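Local coordinates for protein AmbC (Sorangium cellulosum, PDB 5O16) that probably carries out the dehydratase step of a polyketide synthase, removing water from a beta-hydroxyacyl intermediate during chain assembly, at residues G137-A142 against W242-L247; L270-E275 against G288-R293. All coordinates share one frame; numbering follows the deposited sequence.

Contact 1. Residues G137-A142 against W242-L247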
loop_
_atom_site.group_PDB
_atom_site.type_symbol
_atom_site.label_atom_id
_atom_site.label_comp_id
_atom_site.label_asym_id
_atom_site.label_seq_id
_atom_site.Cartn_x
_atom_site.Cartn_y
_atom_site.Cartn_z
ATOM N N GLY A 137 -12.977 -0.577 -8.681
ATOM C CA GLY A 137 -13.960 -1.460 -9.260
ATOM C C GLY A 137 -13.938 -2.822 -8.618
ATOM O O GLY A 137 -13.169 -3.093 -7.688
ATOM N N ALA A 138 -14.784 -3.690 -9.169
ATOM C CA ALA A 138 -14.863 -5.058 -8.690
ATOM C C ALA A 138 -13.617 -5.825 -9.111
ATOM O O ALA A 138 -13.245 -5.836 -10.288
ATOM C CB ALA A 138 -16.119 -5.734 -9.238
ATOM N N ALA A 139 -12.981 -6.462 -8.140
ATOM C CA ALA A 139 -11.766 -7.246 -8.274
ATOM C C ALA A 139 -11.981 -8.555 -7.540
ATOM O O ALA A 139 -12.892 -8.668 -6.710
ATOM C CB ALA A 139 -10.529 -6.535 -7.702
ATOM N N PRO A 140 -11.172 -9.575 -7.833
ATOM C CA PRO A 140 -11.207 -10.786 -7.007
ATOM C C PRO A 140 -10.715 -10.488 -5.598
ATOM O O PRO A 140 -9.578 -10.053 -5.387
ATOM C CB PRO A 140 -10.273 -11.749 -7.752
ATOM C CG PRO A 140 -9.373 -10.870 -8.530
ATOM C CD PRO A 140 -10.212 -9.703 -8.943
ATOM N N ALA A 141 -11.604 -10.689 -4.634
ATOM C CA ALA A 141 -11.282 -10.522 -3.222
ATOM C C ALA A 141 -10.931 -11.912 -2.708
ATOM O O ALA A 141 -11.814 -12.750 -2.506
ATOM C CB ALA A 141 -12.453 -9.895 -2.470
ATOM N N ALA A 142 -9.633 -12.173 -2.528
ATOM C CA ALA A 142 -9.163 -13.509 -2.169
ATOM C C ALA A 142 -9.810 -14.025 -0.891
ATOM O O ALA A 142 -9.461 -13.593 0.211
ATOM C CB ALA A 142 -7.644 -13.531 -2.007
ATOM N N TRP A 242 -0.072 -0.948 -9.353
ATOM C CA TRP A 242 -0.801 -1.995 -8.648
ATOM C C TRP A 242 -2.072 -2.371 -9.390
ATOM O O TRP A 242 -2.727 -1.528 -10.024
ATOM C CB TRP A 242 -1.196 -1.567 -7.227
ATOM C CG TRP A 242 -0.069 -1.163 -6.340
ATOM C CD1 TRP A 242 0.632 0.010 -6.377
ATOM C CD2 TRP A 242 0.475 -1.924 -5.262
ATOM N NE1 TRP A 242 1.575 0.029 -5.371
ATOM C CE2 TRP A 242 1.503 -1.148 -4.675
ATOM C CE3 TRP A 242 0.192 -3.190 -4.729
ATOM C CZ2 TRP A 242 2.259 -1.599 -3.586
ATOM C CZ3 TRP A 242 0.946 -3.641 -3.636
ATOM C CH2 TRP A 242 1.966 -2.844 -3.081
ATOM N N SER A 243 -2.445 -3.646 -9.248
ATOM C CA SER A 243 -3.624 -4.201 -9.896
ATOM C C SER A 243 -4.346 -5.145 -8.948
ATOM O O SER A 243 -3.722 -5.795 -8.105
ATOM C CB SER A 243 -3.269 -4.946 -11.190
ATOM O OG SER A 243 -2.754 -4.047 -12.143
ATOM N N ASP A 244 -5.670 -5.190 -9.093
ATOM C CA ASP A 244 -6.563 -6.128 -8.410
ATOM C C ASP A 244 -6.201 -6.253 -6.936
ATOM O O ASP A 244 -5.760 -7.293 -6.452
ATOM C CB ASP A 244 -6.574 -7.490 -9.099
ATOM C CG ASP A 244 -6.853 -7.385 -10.589
ATOM O OD1 ASP A 244 -7.730 -6.584 -10.985
ATOM O OD2 ASP A 244 -6.192 -8.114 -11.362
ATOM N N VAL A 245 -6.340 -5.135 -6.239
ATOM C CA VAL A 245 -6.027 -5.049 -4.819
ATOM C C VAL A 245 -7.330 -5.042 -4.038
ATOM O O VAL A 245 -8.207 -4.205 -4.297
ATOM C CB VAL A 245 -5.195 -3.799 -4.503
ATOM C CG1 VAL A 245 -5.030 -3.698 -3.018
ATOM C CG2 VAL A 245 -3.835 -3.843 -5.271
ATOM N N ALA A 246 -7.482 -5.988 -3.112
ATOM C CA ALA A 246 -8.718 -6.073 -2.343
ATOM C C ALA A 246 -8.426 -6.388 -0.885
ATOM O O ALA A 246 -7.489 -7.115 -0.548
ATOM C CB ALA A 246 -9.674 -7.122 -2.910
ATOM N N LEU A 247 -9.304 -5.896 -0.027
ATOM C CA LEU A 247 -9.159 -6.050 1.409
ATOM C C LEU A 247 -10.270 -6.951 1.911
ATOM O O LEU A 247 -11.447 -6.711 1.633
ATOM C CB LEU A 247 -9.239 -4.708 2.121
ATOM C CG LEU A 247 -7.936 -4.208 2.694
ATOM C CD1 LEU A 247 -8.233 -2.916 3.422
ATOM C CD2 LEU A 247 -7.381 -5.266 3.627
#

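Contact 2. Residues L270-E275 against G288-R293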
loop_
_atom_site.group_PDB
_atom_site.type_symbol
_atom_site.label_atom_id
_atom_site.label_comp_id
_atom_site.label_asym_id
_atom_site.label_seq_id
_atom_site.Cartn_x
_atom_site.Cartn_y
_atom_site.Cartn_z
ATOM N N LEU A 270 9.903 -5.935 -12.803
ATOM C CA LEU A 270 9.538 -6.977 -11.853
ATOM C C LEU A 270 8.035 -6.925 -11.624
ATOM O O LEU A 270 7.475 -5.848 -11.401
ATOM C CB LEU A 270 10.295 -6.799 -10.531
ATOM C CG LEU A 270 10.300 -7.834 -9.395
ATOM C CD1 LEU A 270 11.200 -7.344 -8.275
ATOM C CD2 LEU A 270 8.896 -8.041 -8.809
ATOM N N ALA A 271 7.389 -8.082 -11.689
ATOM C CA ALA A 271 5.975 -8.192 -11.376
ATOM C C ALA A 271 5.742 -9.340 -10.405
ATOM O O ALA A 271 6.300 -10.426 -10.565
ATOM C CB ALA A 271 5.149 -8.406 -12.632
ATOM N N ALA A 272 4.919 -9.096 -9.388
ATOM C CA ALA A 272 4.632 -10.152 -8.433
ATOM C C ALA A 272 3.205 -10.021 -7.929
ATOM O O ALA A 272 2.548 -8.993 -8.095
ATOM C CB ALA A 272 5.609 -10.140 -7.255
ATOM N N SER A 273 2.736 -11.102 -7.329
ATOM C CA SER A 273 1.461 -11.180 -6.650
ATOM C C SER A 273 1.707 -11.167 -5.147
ATOM O O SER A 273 2.717 -11.698 -4.674
ATOM C CB SER A 273 0.739 -12.456 -7.032
ATOM O OG SER A 273 -0.550 -12.410 -6.494
ATOM N N ILE A 274 0.812 -10.533 -4.393
ATOM C CA ILE A 274 0.898 -10.531 -2.934
ATOM C C ILE A 274 -0.413 -11.018 -2.345
ATOM O O ILE A 274 -1.485 -10.495 -2.667
ATOM C CB ILE A 274 1.246 -9.144 -2.355
ATOM C CG1 ILE A 274 2.514 -8.582 -3.008
ATOM C CG2 ILE A 274 1.350 -9.209 -0.823
ATOM C CD1 ILE A 274 2.855 -7.156 -2.620
ATOM N N GLU A 275 -0.332 -12.001 -1.471
ATOM C CA GLU A 275 -1.453 -12.320 -0.605
ATOM C C GLU A 275 -1.009 -12.351 0.837
ATOM O O GLU A 275 0.141 -12.663 1.158
ATOM C CB GLU A 275 -2.212 -13.619 -0.993
ATOM C CG GLU A 275 -2.419 -13.762 -2.483
ATOM C CD GLU A 275 -3.142 -15.054 -2.907
ATOM O OE1 GLU A 275 -3.433 -15.922 -2.052
ATOM O OE2 GLU A 275 -3.567 -15.125 -4.087
ATOM N N GLY A 288 -3.418 -8.520 -6.805
ATOM C CA GLY A 288 -3.254 -9.441 -7.923
ATOM C C GLY A 288 -1.878 -9.356 -8.561
ATOM O O GLY A 288 -1.190 -10.366 -8.729
ATOM N N THR A 289 -1.451 -8.149 -8.914
ATOM C CA THR A 289 -0.072 -7.921 -9.307
ATOM C C THR A 289 0.351 -6.545 -8.822
ATOM O O THR A 289 -0.469 -5.636 -8.665
ATOM C CB THR A 289 0.186 -7.999 -10.835
ATOM O OG1 THR A 289 -0.442 -6.890 -11.484
ATOM C CG2 THR A 289 -0.294 -9.326 -11.458
ATOM N N PHE A 290 1.640 -6.412 -8.564
ATOM C CA PHE A 290 2.247 -5.107 -8.393
ATOM C C PHE A 290 3.457 -5.035 -9.315
ATOM O O PHE A 290 4.110 -6.048 -9.560
ATOM C CB PHE A 290 2.610 -4.879 -6.944
ATOM C CG PHE A 290 3.978 -5.286 -6.607
ATOM C CD1 PHE A 290 5.016 -4.370 -6.642
ATOM C CD2 PHE A 290 4.246 -6.594 -6.262
ATOM C CE1 PHE A 290 6.298 -4.755 -6.327
ATOM C CE2 PHE A 290 5.528 -6.984 -5.940
ATOM C CZ PHE A 290 6.556 -6.064 -5.974
ATOM N N ARG A 291 3.704 -3.862 -9.889
ATOM C CA ARG A 291 4.775 -3.667 -10.860
ATOM C C ARG A 291 5.917 -2.832 -10.274
ATOM O O ARG A 291 5.689 -1.850 -9.563
ATOM C CB ARG A 291 4.262 -2.990 -12.119
ATOM C CG ARG A 291 4.090 -3.901 -13.282
ATOM C CD ARG A 291 2.632 -4.144 -13.570
ATOM N NE ARG A 291 2.481 -5.125 -14.633
ATOM C CZ ARG A 291 1.318 -5.469 -15.175
ATOM N NH1 ARG A 291 0.188 -4.914 -14.748
ATOM N NH2 ARG A 291 1.287 -6.375 -16.144
ATOM N N ALA A 292 7.148 -3.240 -10.563
ATOM C CA ALA A 292 8.331 -2.462 -10.226
ATOM C C ALA A 292 9.210 -2.431 -11.454
ATOM O O ALA A 292 9.245 -3.389 -12.223
ATOM C CB ALA A 292 9.091 -3.032 -9.046
ATOM N N ARG A 293 9.948 -1.351 -11.610
ATOM C CA ARG A 293 10.870 -1.222 -12.722
ATOM C C ARG A 293 12.255 -0.912 -12.183
ATOM O O ARG A 293 12.409 -0.105 -11.258
ATOM C CB ARG A 293 10.393 -0.124 -13.689
ATOM C CG ARG A 293 11.419 0.321 -14.685
ATOM C CD ARG A 293 10.876 1.383 -15.623
ATOM N NE ARG A 293 10.937 0.964 -17.023
ATOM C CZ ARG A 293 12.005 1.121 -17.794
ATOM N NH1 ARG A 293 13.105 1.660 -17.287
ATOM N NH2 ARG A 293 11.982 0.724 -19.062
#

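Contact 1. Residues G137-A142 against W242-L247
Ala139, Pro140 and Ala141 lie along Asp244 and Ala246 in a modest apolar contact that buries 206 Å² and is carried by methyl groups, CD of the proline ring and backbone atoms. The two segments head in the same general direction, with Ala139 beside Asp244 and Ala141 beside Ala246. It is a worked example of how a segment leaving one strand can lie across the face of another, held by methyl groups without backbone bonds between the two.

The methyl contacts come first. The CB of Ala139 is directed at the other segment and meets CA of Asp244 at 4.0 Å, so its nearest neighbour is a backbone atom. Two residues on, Ala246 returns the gesture: its CB stands 4.0 Å from CB of Ala141. The same methyl lies 3.8 Å from the carbonyl O of Pro140. Between these points the proline ring brings CD alongside CB of Asp244, at 4.3 Å.

Backbone shape sets up this spacing. Asp244 has left-handed torsions (phi 44°, psi 63°) and, with Val245, forms a G1 beta bulge opposite strand 80-85. Strand 236-247 turns a corner there, leaving Ala246 directed at residues 137-142 and Val245 away from them.

Residues 137-142 leave strand 129-137 toward strand 158-160, probably beginning the connection between the two hot-dog units expected of this family. Ser79 packs against Ala139 and Ala246, while Arg286 of strand 283-295 touches Pro140. On the other side of strand 236-247, Val245 meets Val65 and Leu247 meets Leu69, both of helix 61-74.

Contact 2. Residues L270-E275 against G288-R293
Leu270 and Ala292 form one hydrogen-bonded antiparallel pair, Ala272 and Phe290 the next, and Ala271 faces Arg291 in the non-hydrogen-bonded pair between them. The short strand axes make an angle of 148°. Leu270 N gives to Ala292 O at 2.7 Å, and Ala292 N returns to Leu270 O at 2.8 Å. In the second pair Ala272 N reaches Phe290 O at 3.2 Å, while Phe290 N meets Ala272 O at 2.8 Å. CA-H...O contacts supplement these bonds, among them Arg291 CA to Leu270 O and Ala271 CA to Phe290 O.

These are the arms of the beta hairpin 269-278/283-295, in what is probably the second of the two hot-dog units expected of a polyketide synthase dehydratase. A hot-dog sheet curls round a long helix, and helix 211-224 fits that role: its Leu218 and Leu221 both pack on Phe290.

The apolar side chains on that helix-facing side gather round the Phe290 ring, all approaching it obliquely. The methyl of Ala272 meets CE2 at 3.4 Å, CD2 of Leu270 comes to CZ at 4.2 Å, and CD1 of Ile274 lies 3.9 Å from CD2. Ile274 gets there because CG1 is anti to its carbonyl carbon and the chain then extends.

A side-chain bond joins the strands beyond the last pair. With OG anti to the backbone N (chi1 -173°), Ser273 donates to Gly288 O at 3.1 Å, from 41° out of the carbonyl plane. With an alanine here, the Gly288 carbonyl would probably lose its hydroxyl partner, and the weak second bond of OG to Ala287 O would go too. Gly288 and Thr289 form a classic beta bulge facing Ser243 of strand 236-247.

Overall arrangement
Contacts 1 and 2 have centres about 13 Å apart and meet through neighbouring strands 236-247 and 283-295. Asp244 O and Gly288 N, 2.7 Å apart, probably form a hydrogen bond linking the two corners, and Ser243 N probably does the same with Thr289 O at 2.9 Å. On the helix-facing side, CE3 of Trp242 packs on CB of Phe290 at 3.7 Å. Contact 2 is the more buried, its Phe290 side facing helix 211-224 of what is probably the second hot-dog unit. Contact 1 lies nearer the surface, where the chain probably begins to pass from one unit to the other. In related dehydratases the active-site tunnel runs between the two hot dogs.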